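Local coordinates for Ifi204 (Mus musculus domesticus, PDB 5YZW), which probably senses foreign DNA in innate immunity, as an interferon-inducible PYHIN-family protein that recognises DNA through its HIN domains, at residues 10-15 against 62-67; 51-56 against 78-83. All coordinates share one frame; numbering follows the deposited sequence.

Contact 1: residues 10-15 against 62-67; sequences PKQVMV and IIAISD
The flat groups joining Lys11 to Ile65 and Val13 to Ile63 are backbone peptides, and the two pairs meet differently. Val13 N approaches Ile63 O at 2.9 Å, nearly along the C=O axis, and Ile63 N returns an equally straight-on bond to Val13 O. Two residues back, beyond the non-hydrogen-bonded pair Gln12–Ala64, Lys11 N lies 2.8 Å from Ile65 O but is tilted 27° from the carbonyl plane, and the return bond from Ile65 N to Lys11 O is tilted by a similar amount. Carbonyl oxygens in both pairs also receive CA-H contacts; that of Pro10 CA to Ile65 O, at 3.3 Å, carries the contact past the last bridge.

Side chains divide between the two faces of the sheet. On the face of Val13, Ile63 and Ile65, CG1 of Ile63 sits between its own backbone N and carbonyl carbon (chi1 63°), 3.6 Å from Val13 CG2. The same methyl of Val13 touches Ile65 CD1 at 4.0 Å, and Val15 CG2 meets Ile63 CD1 at 3.7 Å. Phe57 and Ile77 extend this apolar layer. On the face of Met14 and Ile62, Met14 CE lies 4.0 Å from Ile62 CD1, and Ile62 also touches Val88 and Met92. Beyond the end of the ladder, Pro10 CB rests 3.4 Å from Ser66 OG.

Segments 11-15 and 62-65 run antiparallel at 151°; in the OB-fold count, strand 11-25 is the first and 62-71 the fourth. This pairing is characteristic of the OB-fold barrel, the building block of HIN domains, in which it helps close the curled sheet.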
loop_
_atom_site.group_PDB
_atom_site.type_symbol
_atom_site.label_atom_id
_atom_site.label_comp_id
_atom_site.label_asym_id
_atom_site.label_seq_id
_atom_site.Cartn_x
_atom_site.Cartn_y
_atom_site.Cartn_z
ATOM N N PRO A 10 -4.539 8.340 21.205
ATOM C CA PRO A 10 -5.068 7.455 20.147
ATOM C C PRO A 10 -5.694 8.171 18.937
ATOM O O PRO A 10 -6.306 9.230 19.097
ATOM C CB PRO A 10 -6.135 6.645 20.884
ATOM C CG PRO A 10 -6.678 7.639 21.974
ATOM C CD PRO A 10 -5.502 8.553 22.312
ATOM N N LYS A 11 -5.512 7.602 17.740
ATOM C CA LYS A 11 -6.237 8.027 16.542
ATOM C C LYS A 11 -7.375 7.048 16.293
ATOM O O LYS A 11 -7.150 5.832 16.229
ATOM C CB LYS A 11 -5.335 8.080 15.295
ATOM C CG LYS A 11 -5.998 8.795 14.074
ATOM C CD LYS A 11 -5.156 8.681 12.744
ATOM C CE LYS A 11 -3.778 9.269 12.919
ATOM N NZ LYS A 11 -3.847 10.701 13.347
ATOM N N GLN A 12 -8.582 7.573 16.126
ATOM C CA GLN A 12 -9.786 6.763 15.974
ATOM C C GLN A 12 -10.146 6.712 14.504
ATOM O O GLN A 12 -10.448 7.748 13.908
ATOM C CB GLN A 12 -10.962 7.339 16.773
ATOM C CG GLN A 12 -11.090 6.819 18.179
ATOM C CD GLN A 12 -12.357 7.315 18.860
ATOM O OE1 GLN A 12 -13.310 7.739 18.195
ATOM N NE2 GLN A 12 -12.384 7.237 20.194
ATOM N N VAL A 13 -10.124 5.511 13.916
ATOM C CA VAL A 13 -10.272 5.376 12.468
ATOM C C VAL A 13 -11.213 4.234 12.110
ATOM O O VAL A 13 -11.423 3.292 12.878
ATOM C CB VAL A 13 -8.913 5.178 11.742
ATOM C CG1 VAL A 13 -7.982 6.325 12.033
ATOM C CG2 VAL A 13 -8.252 3.861 12.166
ATOM N N MET A 14 -11.762 4.324 10.903
ATOM C CA MET A 14 -12.423 3.196 10.273
ATOM C C MET A 14 -11.470 2.542 9.276
ATOM O O MET A 14 -10.837 3.231 8.475
ATOM C CB MET A 14 -13.702 3.620 9.559
ATOM C CG MET A 14 -14.525 2.402 9.159
ATOM S SD MET A 14 -16.005 2.753 8.212
ATOM C CE MET A 14 -17.218 2.989 9.526
ATOM N N VAL A 15 -11.364 1.218 9.348
ATOM C CA VAL A 15 -10.600 0.430 8.381
ATOM C C VAL A 15 -11.341 0.410 7.053
ATOM O O VAL A 15 -12.502 -0.002 6.990
ATOM C CB VAL A 15 -10.386 -0.995 8.904
ATOM C CG1 VAL A 15 -9.571 -1.810 7.897
ATOM C CG2 VAL A 15 -9.721 -0.961 10.279
ATOM N N ILE A 62 -14.117 -0.236 13.427
ATOM C CA ILE A 62 -13.634 1.038 13.947
ATOM C C ILE A 62 -12.662 0.738 15.081
ATOM O O ILE A 62 -12.932 -0.122 15.927
ATOM C CB ILE A 62 -14.799 1.941 14.385
ATOM C CG1 ILE A 62 -15.689 2.210 13.170
ATOM C CG2 ILE A 62 -14.288 3.271 14.859
ATOM C CD1 ILE A 62 -17.041 2.767 13.535
ATOM N N ILE A 63 -11.492 1.388 15.053
ATOM C CA ILE A 63 -10.369 1.004 15.906
ATOM C C ILE A 63 -9.666 2.265 16.397
ATOM O O ILE A 63 -9.842 3.356 15.848
ATOM C CB ILE A 63 -9.360 0.060 15.169
ATOM C CG1 ILE A 63 -8.715 0.768 13.983
ATOM C CG2 ILE A 63 -10.027 -1.244 14.712
ATOM C CD1 ILE A 63 -7.671 -0.094 13.194
ATOM N N ALA A 64 -8.873 2.109 17.461
ATOM C CA ALA A 64 -8.122 3.214 18.059
ATOM C C ALA A 64 -6.644 2.846 18.006
ATOM O O ALA A 64 -6.257 1.776 18.484
ATOM C CB ALA A 64 -8.595 3.487 19.509
ATOM N N ILE A 65 -5.823 3.697 17.392
ATOM C CA ILE A 65 -4.410 3.388 17.172
ATOM C C ILE A 65 -3.561 4.295 18.059
ATOM O O ILE A 65 -3.639 5.522 17.945
ATOM C CB ILE A 65 -4.009 3.554 15.695
ATOM C CG1 ILE A 65 -4.859 2.664 14.777
ATOM C CG2 ILE A 65 -2.527 3.234 15.526
ATOM C CD1 ILE A 65 -4.551 2.865 13.266
ATOM N N SER A 66 -2.710 3.699 18.893
ATOM C CA SER A 66 -1.799 4.464 19.741
ATOM C C SER A 66 -0.352 4.042 19.513
ATOM O O SER A 66 -0.073 3.041 18.859
ATOM C CB SER A 66 -2.166 4.294 21.228
ATOM O OG SER A 66 -3.555 4.461 21.421
ATOM N N ASP A 67 0.550 4.805 20.136
ATOM C CA ASP A 67 1.991 4.631 20.017
ATOM C C ASP A 67 2.396 4.191 18.619
ATOM O O ASP A 67 2.953 3.097 18.458
ATOM C CB ASP A 67 2.492 3.631 21.061
ATOM C CG ASP A 67 2.263 4.117 22.486
ATOM O OD1 ASP A 67 2.908 5.115 22.888
ATOM O OD2 ASP A 67 1.430 3.516 23.197
#

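Contact 2: residues 51-56 against 78-83; sequences TALKSK and YRASCV
Leu53 packs against Val83 and Ala80 where two loops of the OB fold come together: the connection from strand 43-48 to strand 62-71, which in many OB folds carries a helix and here makes a 3-10 turn, and the turn leading from strand 74-77 to strand 83-84. The tight part is built on the fork of Leu53. Its CG is anti to the carbonyl carbon (chi1 -74°), which directs the branch at the second loop. From there CD1 reaches Val83 CG2 at 3.7 Å, and the two side chains cross obliquely; CD1 also touches Arg79 O. The other methyl, CD2, lies 3.8 Å from Val83 CB and 3.7 Å from Ala80 O, while CG comes within 3.9 Å of Ala80 CA. Leu53 and Val83 are both buried, and Ile77 of strand 74-77 touches each of them. An alanine in place of Leu53 would probably open a gap beside Val83 and Ala80 and leave Val83 CG2 without the Leu53 methyls it packs on.

The looser side is polar and nearer to solvent. Arg79 CB points away from segment 51-56, and Tyr78 CB lies 4.0 Å above the centre of one guanidinium face. Asp50 ties the loops together from just outside, its two carboxylate oxygens taking hydrogen bonds from the backbone N of Ala52 and of Ala80. Lys56, partly exposed, runs extended beyond CG past the valine; its CD is 4.2 Å from Val83 CG1, and its NZ makes a weak hydrogen bond of 3.2 Å to Val83 O.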
loop_
_atom_site.group_PDB
_atom_site.type_symbol
_atom_site.label_atom_id
_atom_site.label_comp_id
_atom_site.label_asym_id
_atom_site.label_seq_id
_atom_site.Cartn_x
_atom_site.Cartn_y
_atom_site.Cartn_z
ATOM N N THR A 51 1.431 -8.857 12.829
ATOM C CA THR A 51 0.291 -9.351 12.073
ATOM C C THR A 51 -0.715 -10.080 12.940
ATOM O O THR A 51 -1.761 -10.499 12.422
ATOM C CB THR A 51 0.770 -10.232 10.903
ATOM O OG1 THR A 51 1.563 -11.317 11.400
ATOM C CG2 THR A 51 1.617 -9.388 9.970
ATOM N N ALA A 52 -0.468 -10.203 14.249
ATOM C CA ALA A 52 -1.557 -10.624 15.123
ATOM C C ALA A 52 -2.757 -9.701 14.964
ATOM O O ALA A 52 -3.903 -10.130 15.136
ATOM C CB ALA A 52 -1.109 -10.667 16.589
ATOM N N LEU A 53 -2.512 -8.451 14.587
ATOM C CA LEU A 53 -3.569 -7.464 14.403
ATOM C C LEU A 53 -4.459 -7.737 13.192
ATOM O O LEU A 53 -5.419 -6.983 12.985
ATOM C CB LEU A 53 -2.943 -6.075 14.288
ATOM C CG LEU A 53 -2.422 -5.506 15.607
ATOM C CD1 LEU A 53 -1.674 -4.193 15.383
ATOM C CD2 LEU A 53 -3.603 -5.282 16.536
ATOM N N LYS A 54 -4.170 -8.778 12.395
ATOM C CA LYS A 54 -5.034 -9.129 11.270
ATOM C C LYS A 54 -6.503 -9.225 11.692
ATOM O O LYS A 54 -7.395 -8.759 10.973
ATOM C CB LYS A 54 -4.548 -10.447 10.651
ATOM C CG LYS A 54 -5.431 -11.043 9.562
ATOM C CD LYS A 54 -4.987 -12.489 9.263
ATOM C CE LYS A 54 -5.857 -13.135 8.201
ATOM N NZ LYS A 54 -5.256 -14.394 7.679
ATOM N N SER A 55 -6.775 -9.787 12.873
ATOM C CA SER A 55 -8.155 -9.901 13.346
ATOM C C SER A 55 -8.826 -8.559 13.618
ATOM O O SER A 55 -10.049 -8.522 13.755
ATOM C CB SER A 55 -8.223 -10.742 14.624
ATOM O OG SER A 55 -7.482 -10.131 15.663
ATOM N N LYS A 56 -8.084 -7.462 13.701
ATOM C CA LYS A 56 -8.712 -6.168 13.945
ATOM C C LYS A 56 -8.778 -5.263 12.722
ATOM O O LYS A 56 -9.617 -4.348 12.684
ATOM C CB LYS A 56 -7.986 -5.440 15.082
ATOM C CG LYS A 56 -8.292 -6.088 16.438
ATOM C CD LYS A 56 -7.439 -5.518 17.550
ATOM C CE LYS A 56 -7.536 -6.390 18.800
ATOM N NZ LYS A 56 -6.804 -5.753 19.932
ATOM N N TYR A 78 3.799 -1.357 15.435
ATOM C CA TYR A 78 4.762 -2.409 15.728
ATOM C C TYR A 78 4.293 -3.432 16.759
ATOM O O TYR A 78 4.945 -4.472 16.907
ATOM C CB TYR A 78 6.076 -1.771 16.199
ATOM C CG TYR A 78 6.816 -1.092 15.067
ATOM C CD1 TYR A 78 7.546 -1.838 14.154
ATOM C CD2 TYR A 78 6.757 0.290 14.888
ATOM C CE1 TYR A 78 8.214 -1.234 13.115
ATOM C CE2 TYR A 78 7.433 0.909 13.836
ATOM C CZ TYR A 78 8.153 0.137 12.956
ATOM O OH TYR A 78 8.825 0.717 11.901
ATOM N N ARG A 79 3.198 -3.180 17.475
ATOM C CA ARG A 79 2.752 -4.070 18.549
ATOM C C ARG A 79 1.235 -4.197 18.557
ATOM O O ARG A 79 0.524 -3.221 18.308
ATOM C CB ARG A 79 3.192 -3.570 19.937
ATOM C CG ARG A 79 4.697 -3.579 20.181
ATOM C CD ARG A 79 5.103 -2.480 21.178
ATOM N NE ARG A 79 6.349 -1.823 20.773
ATOM C CZ ARG A 79 6.418 -0.645 20.149
ATOM N NH1 ARG A 79 5.310 0.025 19.856
ATOM N NH2 ARG A 79 7.598 -0.132 19.817
ATOM N N ALA A 80 0.750 -5.394 18.905
ATOM C CA ALA A 80 -0.685 -5.618 19.071
ATOM C C ALA A 80 -1.303 -4.659 20.095
ATOM O O ALA A 80 -2.444 -4.210 19.923
ATOM C CB ALA A 80 -0.942 -7.072 19.487
ATOM N N SER A 81 -0.564 -4.320 21.158
ATOM C CA SER A 81 -1.096 -3.426 22.191
ATOM C C SER A 81 -1.408 -2.027 21.670
ATOM O O SER A 81 -2.062 -1.255 22.383
ATOM C CB SER A 81 -0.115 -3.307 23.368
ATOM O OG SER A 81 1.215 -3.165 22.893
ATOM N N CYS A 82 -0.970 -1.688 20.455
ATOM C CA CYS A 82 -1.202 -0.354 19.913
ATOM C C CYS A 82 -2.657 -0.116 19.525
ATOM O O CYS A 82 -3.042 1.038 19.312
ATOM C CB CYS A 82 -0.330 -0.112 18.659
ATOM S SG CYS A 82 1.476 -0.238 18.885
ATOM N N VAL A 83 -3.456 -1.169 19.370
ATOM C CA VAL A 83 -4.769 -1.071 18.736
ATOM C C VAL A 83 -5.822 -1.689 19.653
ATOM O O VAL A 83 -5.613 -2.775 20.201
ATOM C CB VAL A 83 -4.779 -1.774 17.358
ATOM C CG1 VAL A 83 -6.138 -1.616 16.693
ATOM C CG2 VAL A 83 -3.652 -1.228 16.438
#

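Contact 1 pairs two neighbouring strands of the OB barrel, whereas contact 2 joins two loops at its end, and the chemistry follows: a ladder of regular backbone bonds in the first, side-chain packing with one weak lysine bond in the second. Both are partly buried, but contact 1 covers about twice the surface and has more buried residues. Their centres lie about 11 Å apart and their segments alternate along the chain, with 51-56 leading into strand 62-71. They touch where Ser66 N probably bonds Cys82 O at 2.7 Å and where Ile63 CG2 packs on Lys56 O. Val83 and Ile63 also meet, bringing the apolar sides of the two contacts together.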